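Citrate synthase (Pyrobaculum aerophilum, PDB 2IBP) catalyses the condensation of oxaloacetate with acetyl-CoA to citrate, the entry reaction of the tricarboxylic acid cycle, as a homodimer with interlinked chains. Local coordinates at the interface of chains A and B. Coordinates in Å, arbitrary orientation; residue numbers count along the deposited sequence, not the author numbering. Chains: chain A/B, Citrate synthase.

Contacts 1 and 2 belong to one two-fold symmetric homodimer interface, their C-alpha centres about 21 Å apart, and each has a twin with the chains exchanged. They share no residue, but helix 218-227 of contact 1 is followed in sequence by helix 233-244, which supplies part of contact 2. Contact 1 is largely apolar and includes segments near the two chain ends, whereas contact 2 joins helices through a network of polar groups, with a salt bridge. The predicted active-site histidine lies about 24 Å from the centre of contact 1 (A:His289) and about 30 Å from that of contact 2 (B:His289), so both contacts probably serve assembly rather than the chemistry.

Contact 1: the interface of chains A and B. Residues chain A 221, 225, 389-391; chain B 25, 218, 221.
A:Phe221 and B:Phe221, the same residue of the two chains, meet close to the dimer axis at their CZ atoms, 3.6 Å apart. Their planes stand 85° to each other in an edge-to-face pair. A:Pro391 lies over one face of the B:Phe221 ring, its CG nearly above the middle and 3.6 Å from the centroid, a CH-pi contact. Along the CD2-CE2 side of this ring runs A:Val225, whose CG2 is 3.7 Å from CD2 of B:Phe221. The other methyl, CG1 of A:Val225, rests against the backbone O of B:Ala218 at 3.4 Å. Together with CB of A:Phe389, these groups hold the B:Phe221 ring against chain A; its CG is anti to the backbone N (chi1 -171°), which carries the ring away from its helix and into the partner.

Farther along, the backbone takes over. A:Arg390 N donates to B:Gly25 O at 2.8 Å, nearly straight and in the carbonyl plane, while the A:Phe389 ring brings CD1 to 3.4 Å from the same oxygen. This bond probably helps to hold the stretch from A:Phe389 to A:Pro391 and so to place the proline over the B:Phe221 ring.

A:Phe221 and A:Val225 lie on helix 218-227 of chain A, B:Ala218 and B:Phe221 on that of chain B. B:Gly25 lies in the 3-10 helix 24-26, and A:Phe389 to A:Pro391 form a loop just before strand 392-395, segments close in sequence to the Cys19-Cys394 disulfide associated with the interlinked chains.

Contact 2: the interface of chains A and B. Residues chain A 111, 114, 245; chain B 118, 121, 127, 232, 235.
A:Lys245 turns toward B:Asp232 by an extended chain, with CG anti to the backbone N (chi1 -172°), that bends only at its end (chi4 -60°). B:Asp232 answers with its carboxylate set between backbone N and carbonyl carbon (chi1 70°). In this helical interface of the citrate synthase family the two form a salt bridge, A:Lys245 NZ lying 2.7 Å from B:Asp232 OD1 and approaching from above the carboxylate plane. The hydroxyl of B:Ser235 reaches the same oxygen from the opposite face, with OG 2.6 Å from OD1 of B:Asp232.

That hydroxyl also meets A:Glu114, its OG standing 2.7 Å from OE2 on the syn lone pair of the carboxylate. Since a serine hydroxyl carries one hydrogen, it cannot donate fully to both acids at once; the proton may be shared in time, or one carboxylate may be protonated. The nearby ammonium of A:Lys245 would probably ease the approach of the two acids.

A:Phe111 packs under the lysine. CE of A:Lys245 sits over the middle of the ring, 3.4 Å above its plane, and the backbone of B:Gly121 covers the opposite face toward the rim. At the ring edge, in plane, CE1 of A:Phe111 comes 3.5 Å from OD2 of B:Asp232, so the slightly positive C-H edge faces the acid.

In the second shell, B:Asn127 ND2 donates to B:Asp232 OD2 at 3.1 Å and to B:Gly121 O at 3.0 Å, tying the acid to the end of helix 109-123. On the other face of the carboxylate, the backbone N of B:Ser235 binds OD2 as well. B:Asp232 thus caps the start of helix 233-244, whose positive end should favour its ionised form, while A:Lys245 directly follows the same helix of the partner.

Contact 1: the interface of chains A and B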
ATOM      1  N   PHE A 221       2.885  -4.249   7.286  1.00  7.55           N
ATOM      2  CA  PHE A 221       2.091  -5.226   6.551  1.00  7.61           C
ATOM      3  C   PHE A 221       1.823  -4.764   5.126  1.00  8.90           C
ATOM      4  O   PHE A 221       1.947  -5.562   4.177  1.00  7.63           O
ATOM      5  CB  PHE A 221       0.794  -5.501   7.295  1.00  6.84           C
ATOM      6  CG  PHE A 221      -0.002  -6.638   6.739  1.00  7.66           C
ATOM      7  CD1 PHE A 221       0.619  -7.792   6.305  1.00  9.13           C
ATOM      8  CD2 PHE A 221      -1.385  -6.625   6.839  1.00 12.81           C
ATOM      9  CE1 PHE A 221      -0.114  -8.851   5.855  1.00 11.03           C
ATOM     10  CE2 PHE A 221      -2.125  -7.701   6.397  1.00 14.41           C
ATOM     11  CZ  PHE A 221      -1.481  -8.810   5.919  1.00 10.61           C
ATOM     12  N   VAL A 225       2.538  -6.662   1.605  1.00  6.39           N
ATOM     13  CA  VAL A 225       1.545  -6.992   0.574  1.00  7.09           C
ATOM     14  C   VAL A 225       2.015  -6.505  -0.798  1.00  5.93           C
ATOM     15  O   VAL A 225       1.932  -7.222  -1.790  1.00  7.53           O
ATOM     16  CB  VAL A 225       0.164  -6.425   0.934  1.00  8.39           C
ATOM     17  CG1 VAL A 225      -0.824  -6.644  -0.228  1.00  6.68           C
ATOM     18  CG2 VAL A 225      -0.353  -7.103   2.188  1.00  7.41           C
ATOM     19  N   PHE A 389       0.463 -12.446  -1.609  1.00  9.40           N
ATOM     20  CA  PHE A 389      -0.697 -12.543  -0.722  1.00  8.50           C
ATOM     21  C   PHE A 389      -1.957 -12.812  -1.545  1.00 12.30           C
ATOM     22  O   PHE A 389      -2.195 -12.161  -2.565  1.00 15.49           O
ATOM     23  CB  PHE A 389      -0.829 -11.330   0.178  1.00 10.04           C
ATOM     24  CG  PHE A 389       0.159 -11.327   1.310  1.00 10.24           C
ATOM     25  CD1 PHE A 389      -0.118 -12.005   2.493  1.00 10.12           C
ATOM     26  CD2 PHE A 389       1.407 -10.780   1.142  1.00 10.78           C
ATOM     27  CE1 PHE A 389       0.823 -12.023   3.533  1.00 10.66           C
ATOM     28  CE2 PHE A 389       2.348 -10.837   2.148  1.00 12.78           C
ATOM     29  CZ  PHE A 389       2.054 -11.449   3.338  1.00 10.67           C
ATOM     30  N   ARG A 390      -2.710 -13.821  -1.113  1.00 12.47           N
ATOM     31  CA  ARG A 390      -3.906 -14.283  -1.811  0.50 12.25           C
ATOM     32  C   ARG A 390      -5.092 -14.495  -0.859  1.00 11.99           C
ATOM     33  O   ARG A 390      -5.634 -15.599  -0.796  1.00 11.24           O
ATOM     34  CB  ARG A 390      -3.597 -15.630  -2.479  0.50 10.91           C
ATOM     35  CG  ARG A 390      -2.589 -15.573  -3.618  0.50 20.94           C
ATOM     36  CD  ARG A 390      -2.221 -16.974  -4.106  0.50 16.09           C
ATOM     37  NE  ARG A 390      -1.286 -16.939  -5.231  0.50 16.41           N
ATOM     38  CZ  ARG A 390      -0.590 -17.981  -5.671  0.50 18.56           C
ATOM     39  NH1 ARG A 390      -0.669 -19.150  -5.048  0.50 29.75           N
ATOM     40  NH2 ARG A 390       0.230 -17.844  -6.709  0.50 21.13           N
ATOM     41  N   PRO A 391      -5.477 -13.472  -0.091  1.00 10.21           N
ATOM     42  CA  PRO A 391      -6.614 -13.652   0.804  1.00  8.78           C
ATOM     43  C   PRO A 391      -7.881 -13.655  -0.026  1.00 11.94           C
ATOM     44  O   PRO A 391      -7.823 -13.496  -1.252  1.00 12.40           O
ATOM     45  CB  PRO A 391      -6.571 -12.404   1.679  1.00 12.65           C
ATOM     46  CG  PRO A 391      -6.016 -11.354   0.736  1.00 13.28           C
ATOM     47  CD  PRO A 391      -4.968 -12.090  -0.057  1.00 14.08           C
TER
ATOM     48  N   GLY B  25       1.465 -16.511   2.305  1.00 11.75           N
ATOM     49  CA  GLY B  25       0.726 -15.512   1.529  1.00 10.56           C
ATOM     50  C   GLY B  25      -0.730 -15.432   1.960  1.00 10.41           C
ATOM     51  O   GLY B  25      -1.562 -14.832   1.274  1.00 10.57           O
ATOM     52  N   ALA B 218      -3.709  -8.861  -4.718  1.00  7.49           N
ATOM     53  CA  ALA B 218      -2.847  -8.103  -3.829  1.00  7.71           C
ATOM     54  C   ALA B 218      -3.112  -6.600  -3.864  1.00  8.55           C
ATOM     55  O   ALA B 218      -2.940  -5.939  -2.838  1.00  8.85           O
ATOM     56  CB  ALA B 218      -1.386  -8.402  -4.110  1.00  7.50           C
ATOM     57  N   PHE B 221      -6.139  -6.096  -1.751  1.00  5.92           N
ATOM     58  CA  PHE B 221      -5.725  -6.347  -0.381  1.00  9.69           C
ATOM     59  C   PHE B 221      -4.903  -5.176   0.175  1.00  6.45           C
ATOM     60  O   PHE B 221      -5.155  -4.716   1.294  1.00  7.03           O
ATOM     61  CB  PHE B 221      -4.947  -7.639  -0.296  1.00  7.90           C
ATOM     62  CG  PHE B 221      -4.657  -8.078   1.108  1.00  9.02           C
ATOM     63  CD1 PHE B 221      -5.611  -7.915   2.106  1.00  9.06           C
ATOM     64  CD2 PHE B 221      -3.516  -8.819   1.393  1.00 12.10           C
ATOM     65  CE1 PHE B 221      -5.359  -8.352   3.395  1.00 11.89           C
ATOM     66  CE2 PHE B 221      -3.293  -9.299   2.663  1.00 13.89           C
ATOM     67  CZ  PHE B 221      -4.221  -9.069   3.662  1.00 11.90           C
TER

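Contact 2: the interface of chains A and B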
ATOM      1  N   PHE A 111       1.311  13.109   2.180  1.00  9.89           N
ATOM      2  CA  PHE A 111       1.037  12.942   0.748  1.00  8.66           C
ATOM      3  C   PHE A 111       2.331  13.173  -0.031  1.00  7.65           C
ATOM      4  O   PHE A 111       2.628  12.483  -1.006  1.00 10.52           O
ATOM      5  CB  PHE A 111      -0.021  13.922   0.272  1.00 12.31           C
ATOM      6  CG  PHE A 111      -1.416  13.542   0.663  1.00 13.17           C
ATOM      7  CD1 PHE A 111      -2.033  12.448   0.074  1.00 14.97           C
ATOM      8  CD2 PHE A 111      -2.144  14.333   1.524  1.00 15.19           C
ATOM      9  CE1 PHE A 111      -3.342  12.122   0.373  1.00 14.23           C
ATOM     10  CE2 PHE A 111      -3.444  14.002   1.841  1.00 14.09           C
ATOM     11  CZ  PHE A 111      -4.042  12.899   1.265  1.00 14.25           C
ATOM     12  N   GLU A 114       4.551  10.126   0.280  1.00  9.02           N
ATOM     13  CA  GLU A 114       4.096   9.041  -0.594  1.00  9.59           C
ATOM     14  C   GLU A 114       4.524   9.297  -2.028  1.00 11.60           C
ATOM     15  O   GLU A 114       5.117   8.433  -2.668  1.00 10.48           O
ATOM     16  CB  GLU A 114       2.567   8.924  -0.604  1.00 16.41           C
ATOM     17  CG  GLU A 114       1.928   8.411   0.647  1.00 25.00           C
ATOM     18  CD  GLU A 114       0.423   8.299   0.491  1.00 18.03           C
ATOM     19  OE1 GLU A 114      -0.041   7.713  -0.519  1.00 22.60           O
ATOM     20  OE2 GLU A 114      -0.298   8.826   1.362  1.00 24.32           O
ATOM     21  N   LYS A 245      -0.148   6.931   7.479  1.00  8.62           N
ATOM     22  CA  LYS A 245      -0.849   8.202   7.491  1.00 12.27           C
ATOM     23  C   LYS A 245      -2.195   8.144   8.219  1.00  8.97           C
ATOM     24  O   LYS A 245      -2.702   9.180   8.666  1.00 13.00           O
ATOM     25  CB  LYS A 245      -1.100   8.558   6.023  1.00 19.68           C
ATOM     26  CG  LYS A 245      -1.643   9.894   5.728  1.00 26.70           C
ATOM     27  CD  LYS A 245      -1.689  10.043   4.215  1.00 18.14           C
ATOM     28  CE  LYS A 245      -2.439  11.264   3.834  1.00 25.09           C
ATOM     29  NZ  LYS A 245      -3.823  11.168   4.343  1.00 19.38           N
TER
ATOM     30  N   ALA B 118      -1.571  10.021  -5.330  1.00  7.38           N
ATOM     31  CA  ALA B 118      -1.236  10.672  -4.057  1.00  7.66           C
ATOM     32  C   ALA B 118      -1.333  12.192  -4.201  1.00  9.55           C
ATOM     33  O   ALA B 118      -1.920  12.872  -3.357  1.00 12.12           O
ATOM     34  CB  ALA B 118       0.176  10.289  -3.613  1.00 11.16           C
ATOM     35  N   GLY B 121      -4.908  13.418  -4.421  1.00  8.32           N
ATOM     36  CA  GLY B 121      -5.531  13.303  -3.104  1.00  9.74           C
ATOM     37  C   GLY B 121      -5.122  14.433  -2.160  1.00 10.65           C
ATOM     38  O   GLY B 121      -5.890  14.813  -1.260  1.00 11.85           O
ATOM     39  N   ASN B 127     -11.437  15.218   0.231  1.00 10.57           N
ATOM     40  CA  ASN B 127     -10.527  14.285   0.871  1.00 10.88           C
ATOM     41  C   ASN B 127     -10.019  14.900   2.174  1.00 10.73           C
ATOM     42  O   ASN B 127      -9.983  14.225   3.204  1.00 11.92           O
ATOM     43  CB  ASN B 127      -9.360  13.954  -0.067  1.00 10.47           C
ATOM     44  CG  ASN B 127      -8.673  12.642   0.281  1.00 13.54           C
ATOM     45  OD1 ASN B 127      -9.322  11.656   0.639  1.00 12.37           O
ATOM     46  ND2 ASN B 127      -7.355  12.603   0.088  1.00 11.55           N
ATOM     47  N   ASP B 232      -6.619   7.742   3.856  1.00  8.46           N
ATOM     48  CA  ASP B 232      -7.549   8.250   2.871  1.00  6.70           C
ATOM     49  C   ASP B 232      -7.678   7.379   1.631  1.00  8.61           C
ATOM     50  O   ASP B 232      -6.805   6.579   1.314  1.00  8.13           O
ATOM     51  CB  ASP B 232      -7.187   9.661   2.482  1.00 10.38           C
ATOM     52  CG  ASP B 232      -5.932   9.720   1.684  1.00 11.55           C
ATOM     53  OD1 ASP B 232      -4.838   9.670   2.298  1.00 12.48           O
ATOM     54  OD2 ASP B 232      -6.047   9.847   0.453  1.00 10.25           O
ATOM     55  N   SER B 235      -4.790   7.559  -0.970  1.00  7.21           N
ATOM     56  CA  SER B 235      -3.625   6.786  -0.509  1.00  8.38           C
ATOM     57  C   SER B 235      -3.868   5.273  -0.625  1.00  7.21           C
ATOM     58  O   SER B 235      -2.979   4.517  -1.035  1.00  8.07           O
ATOM     59  CB  SER B 235      -3.285   7.182   0.925  1.00 10.26           C
ATOM     60  OG  SER B 235      -2.931   8.547   0.951  1.00 11.73           O
TER